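Local coordinates for phenylalanine ammonia-lyase (Rhodosporidium toruloides, PDB 1Y2M) that catalyses the non-oxidative deamination of L-phenylalanine and L-tyrosine to trans-cinnamic and p-coumaric acid, working as a homotetramer built as a dimer of dimers, at the interface of chains A and B and the interface of chains A and C. Sequence-based numbering; all coordinates share one arbitrary frame. Chains: chain A/B/C, Phenylalanine ammonia-lyase.

Contact 1: the interface of chains A and B. Residues chain A 522, 695-696, 699-700; chain B 141-145.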
# COMPACT_ATOMS: atom_id res chain seq x y z
N LEU A 522 -1.72 -1.05 -22.29
CA LEU A 522 -2.91 -0.27 -22.64
C LEU A 522 -2.53 1.23 -22.68
O LEU A 522 -2.86 1.98 -23.61
CB LEU A 522 -4.02 -0.50 -21.64
CG LEU A 522 -4.67 -1.87 -21.63
CD1 LEU A 522 -5.59 -2.00 -20.43
CD2 LEU A 522 -5.45 -2.13 -22.82
N VAL A 695 -6.84 1.76 -31.19
CA VAL A 695 -5.93 1.57 -30.08
C VAL A 695 -5.73 0.05 -29.81
O VAL A 695 -4.63 -0.37 -29.51
CB VAL A 695 -6.45 2.30 -28.81
CG1 VAL A 695 -5.56 2.02 -27.63
CG2 VAL A 695 -6.49 3.77 -29.02
N SER A 696 -6.80 -0.76 -29.92
CA SER A 696 -6.71 -2.20 -29.69
C SER A 696 -5.73 -2.87 -30.65
O SER A 696 -4.96 -3.75 -30.27
CB SER A 696 -8.08 -2.87 -29.80
OG SER A 696 -8.98 -2.34 -28.82
N TYR A 699 -2.38 -2.09 -29.14
CA TYR A 699 -2.22 -2.94 -27.95
C TYR A 699 -1.89 -4.36 -28.31
O TYR A 699 -0.99 -4.95 -27.74
CB TYR A 699 -3.51 -2.88 -27.17
CG TYR A 699 -3.67 -3.89 -26.10
CD1 TYR A 699 -3.06 -3.74 -24.83
CD2 TYR A 699 -4.45 -4.98 -26.33
CE1 TYR A 699 -3.27 -4.72 -23.81
CE2 TYR A 699 -4.66 -5.94 -25.36
CZ TYR A 699 -4.06 -5.80 -24.10
OH TYR A 699 -4.29 -6.75 -23.11
N GLU A 700 -2.61 -4.91 -29.29
CA GLU A 700 -2.33 -6.28 -29.73
C GLU A 700 -0.91 -6.50 -30.25
O GLU A 700 -0.31 -7.52 -29.95
CB GLU A 700 -3.39 -6.77 -30.70
CG GLU A 700 -4.72 -6.99 -29.97
CD GLU A 700 -5.93 -7.27 -30.85
OE1 GLU A 700 -5.93 -7.03 -32.07
OE2 GLU A 700 -6.93 -7.75 -30.27
N GLY B 141 -11.86 2.40 -25.66
CA GLY B 141 -11.33 1.36 -24.81
C GLY B 141 -10.92 0.15 -25.61
O GLY B 141 -11.26 0.04 -26.82
N VAL B 142 -10.13 -0.71 -24.95
CA VAL B 142 -9.54 -1.88 -25.60
C VAL B 142 -10.38 -3.13 -25.44
O VAL B 142 -10.77 -3.52 -24.33
CB VAL B 142 -8.06 -2.09 -25.17
CG1 VAL B 142 -7.52 -3.38 -25.71
CG2 VAL B 142 -7.23 -0.96 -25.72
N LEU B 143 -10.62 -3.76 -26.60
CA LEU B 143 -11.30 -5.03 -26.74
C LEU B 143 -10.58 -5.85 -27.82
O LEU B 143 -9.88 -5.29 -28.67
CB LEU B 143 -12.73 -4.78 -27.16
CG LEU B 143 -13.74 -4.21 -26.16
CD1 LEU B 143 -15.00 -3.63 -26.83
CD2 LEU B 143 -14.05 -5.23 -25.07
N PRO B 144 -10.77 -7.19 -27.83
CA PRO B 144 -10.14 -7.99 -28.87
C PRO B 144 -10.63 -7.55 -30.24
O PRO B 144 -11.83 -7.29 -30.42
CB PRO B 144 -10.62 -9.43 -28.60
CG PRO B 144 -11.49 -9.38 -27.45
CD PRO B 144 -11.51 -8.01 -26.86
N SER B 145 -9.71 -7.50 -31.21
CA SER B 145 -10.07 -7.04 -32.53
C SER B 145 -10.84 -8.11 -33.33
O SER B 145 -11.64 -7.77 -34.20
CB SER B 145 -8.82 -6.54 -33.25
OG SER B 145 -7.95 -7.63 -33.52
O HOH W 1 -8.06 -10.14 -31.57
O HOH W 2 -7.30 -5.94 -28.05
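The helix 691-703 near the C-terminus of chain A, backed by A:Leu522 of the long helix 506-560, receives an extended loop of chain B, residues 141-145, along one flank. B:Val142 is the plug. Its CG1, anti to the backbone N (chi1 173°), stands over the face of the A:Tyr699 ring, 4.0 Å from the centroid, in a CH-pi contact. Its CG2, beside the backbone N, meets A:Leu522 CD2 and, at about a right angle, A:Val695 CG1, while A:Leu522 crosses obliquely, its CD2 touching B:Val142 CB at 3.5 Å. Beside this apolar plug the loop backbone is read by A:Ser696, whose hydroxyl lies beside its own backbone N and anti to the carbonyl carbon. The amide N of B:Leu143 donates to A:Ser696 OG at 3.1 Å, with 159° at the hydrogen; a return bond from this hydroxyl to the B:Leu143 carbonyl is weak. One helical turn on, A:Glu700 stretches out beyond CG and presents both carboxylate oxygens to B:Ser145. A:Glu700 OE1 takes the hydroxyl OG of B:Ser145 at 2.6 Å, and A:Glu700 OE2 takes the backbone N of B:Ser145 at 2.9 Å, each through its syn lone pair, so the paired bonds fix the carboxylate's rotation. The B:Ser145 hydroxyl reaches this position from the crowded place between backbone N and carbonyl carbon (chi1 68°). Two waters add to the grip on OE2: water 2 links it to the B:Leu143 carbonyl O, 2.7 Å from that water, and water 1 links it to B:Ser145 OG. The patch thus fastens the loop to a neighbouring subunit's helix by a hydrophobic plug and a polar carboxylate fork, helping to hold the homotetramer together.

Contact 2: the interface of chains A and C. Residues chain A 312, 314, 319, 345; chain C 180, 399-401, 406, 408.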
# COMPACT_ATOMS: atom_id res chain seq x y z
N HIS A 312 21.39 16.25 -24.35
CA HIS A 312 22.80 16.46 -24.64
C HIS A 312 23.71 15.80 -23.63
O HIS A 312 23.43 15.84 -22.43
CB HIS A 312 23.07 17.95 -24.66
CG HIS A 312 24.39 18.33 -25.20
ND1 HIS A 312 25.56 18.10 -24.50
CD2 HIS A 312 24.76 18.94 -26.36
CE1 HIS A 312 26.59 18.53 -25.21
NE2 HIS A 312 26.13 19.05 -26.33
N PHE A 314 26.38 16.55 -22.16
CA PHE A 314 26.91 17.37 -21.06
C PHE A 314 26.00 17.20 -19.83
O PHE A 314 26.49 17.19 -18.70
CB PHE A 314 27.03 18.84 -21.42
CG PHE A 314 27.59 19.66 -20.31
CD1 PHE A 314 28.95 19.65 -20.04
CD2 PHE A 314 26.77 20.42 -19.53
CE1 PHE A 314 29.46 20.42 -19.01
CE2 PHE A 314 27.27 21.17 -18.52
CZ PHE A 314 28.58 21.17 -18.24
N THR A 319 27.91 15.61 -16.33
CA THR A 319 27.53 16.24 -15.05
C THR A 319 26.89 15.34 -13.98
O THR A 319 27.05 15.61 -12.80
CB THR A 319 26.59 17.42 -15.31
OG1 THR A 319 25.49 16.98 -16.11
CG2 THR A 319 27.29 18.60 -16.02
N HIS A 345 20.06 22.05 -30.60
CA HIS A 345 20.97 22.87 -29.77
C HIS A 345 22.09 23.45 -30.63
O HIS A 345 22.44 24.63 -30.47
CB HIS A 345 21.54 22.03 -28.59
CG HIS A 345 22.97 22.38 -28.21
ND1 HIS A 345 24.06 21.71 -28.73
CD2 HIS A 345 23.47 23.31 -27.37
CE1 HIS A 345 25.17 22.22 -28.22
NE2 HIS A 345 24.84 23.19 -27.39
N HIS C 180 30.42 23.53 -12.83
CA HIS C 180 29.31 23.52 -13.83
C HIS C 180 28.15 24.52 -13.55
CB HIS C 180 28.69 22.12 -13.87
CG HIS C 180 29.67 21.03 -14.20
ND1 HIS C 180 29.63 19.79 -13.59
CD2 HIS C 180 30.70 20.97 -15.08
CE1 HIS C 180 30.58 19.03 -14.07
NE2 HIS C 180 31.25 19.71 -14.99
N LEU C 399 23.17 24.28 -16.29
CA LEU C 399 24.55 23.89 -16.08
C LEU C 399 25.43 24.45 -17.18
O LEU C 399 25.00 24.57 -18.34
CB LEU C 399 24.64 22.37 -16.00
CG LEU C 399 23.89 21.75 -14.80
CD1 LEU C 399 24.07 20.27 -14.66
CD2 LEU C 399 24.33 22.42 -13.54
N ILE C 400 26.64 24.86 -16.82
CA ILE C 400 27.47 25.68 -17.70
C ILE C 400 28.65 24.87 -18.21
O ILE C 400 29.45 24.37 -17.40
CB ILE C 400 27.96 26.96 -16.96
CG1 ILE C 400 26.77 27.90 -16.69
CG2 ILE C 400 29.01 27.69 -17.75
CD1 ILE C 400 26.30 27.88 -15.34
N ASP C 401 28.77 24.77 -19.53
CA ASP C 401 29.88 24.13 -20.20
C ASP C 401 30.81 25.24 -20.71
O ASP C 401 30.56 25.85 -21.75
CB ASP C 401 29.40 23.26 -21.38
CG ASP C 401 30.54 22.56 -22.12
OD1 ASP C 401 31.74 22.91 -21.94
OD2 ASP C 401 30.24 21.65 -22.91
N THR C 406 28.58 27.18 -23.45
CA THR C 406 27.17 26.88 -23.55
C THR C 406 26.55 26.64 -22.17
O THR C 406 27.19 26.10 -21.27
CB THR C 406 26.97 25.64 -24.42
OG1 THR C 406 27.57 25.86 -25.71
CG2 THR C 406 25.50 25.35 -24.60
N HIS C 408 23.26 24.75 -20.46
CA HIS C 408 22.38 23.66 -20.84
C HIS C 408 21.22 23.56 -19.86
O HIS C 408 21.40 23.67 -18.65
CB HIS C 408 23.15 22.33 -20.80
CG HIS C 408 24.24 22.22 -21.83
ND1 HIS C 408 24.02 21.66 -23.07
CD2 HIS C 408 25.56 22.54 -21.78
CE1 HIS C 408 25.15 21.67 -23.76
NE2 HIS C 408 26.10 22.20 -23.01
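A:Phe314 projects from the first turn of the short helix 314-318 into chain C, its ring wedged between groups turned at different angles. CG is anti to the backbone N (chi1 -179°), which sends the ring across to strand 399-401 of chain C. One face lies on C:Asp401, whose CB sits over the ring centre, 3.8 Å from the centroid; the carboxylate beyond it is tilted only 15° from the ring plane. A:Thr319 CG2 sits over the opposite face, offset toward the rim. At the tip, CZ lies by the C:Ile400 carbonyl O and presents the ring's edge to the face of C:His180, planes 84° apart. The same A:Thr319 methyl also lies over a face of the C:His180 imidazole, 3.8 Å from its centroid, so it fills the corner between both rings. Along the flank, A:Phe314 CD2 touches C:His408 CD2 at 3.3 Å, while C:Leu399 CB approaches CE2. C:His408 crosses A:His312 obliquely, placing CE1 3.6 Å above the plane of the A:His312 ring, over its centre. Within chain A, the A:Phe314 amide N donates to A:His312 ND1 at 2.9 Å in the ring plane, nearly straight, holding that imidazole's rotation. A:Thr319 OG1 donates to A:Phe314 O, the backbone carbonyl oxygen, at 2.8 Å on a lone pair, steadying the methyl. An alanine at A:Phe314 would remove the ring and would probably loosen the packing against C:Asp401, C:His180 and C:His408. This patch, held by ring and methyl packing rather than polar bonds, sets the helix 314-318 of chain A, with its preceding loop, against the paired strand segments 399-401 and 406-408 of chain C.

Contact 1 and contact 2 lie about 42 Å apart, measured between the centres of their C-alpha atoms, and join chain A to different neighbours, B and C. They share no residue and no helix or strand: contact 1 sets helices 506-560 and 691-703 against loop 141-145, contact 2 sets helix 314-318 against strands 399-401 and 406-408. One is partly polar, the other packs without polar bonds across it. Each is repeated by the two-fold symmetry of its interface, so every subunit offers both halves of each contact and is tied to two partners at separate places, as a dimer-of-dimers tetramer needs.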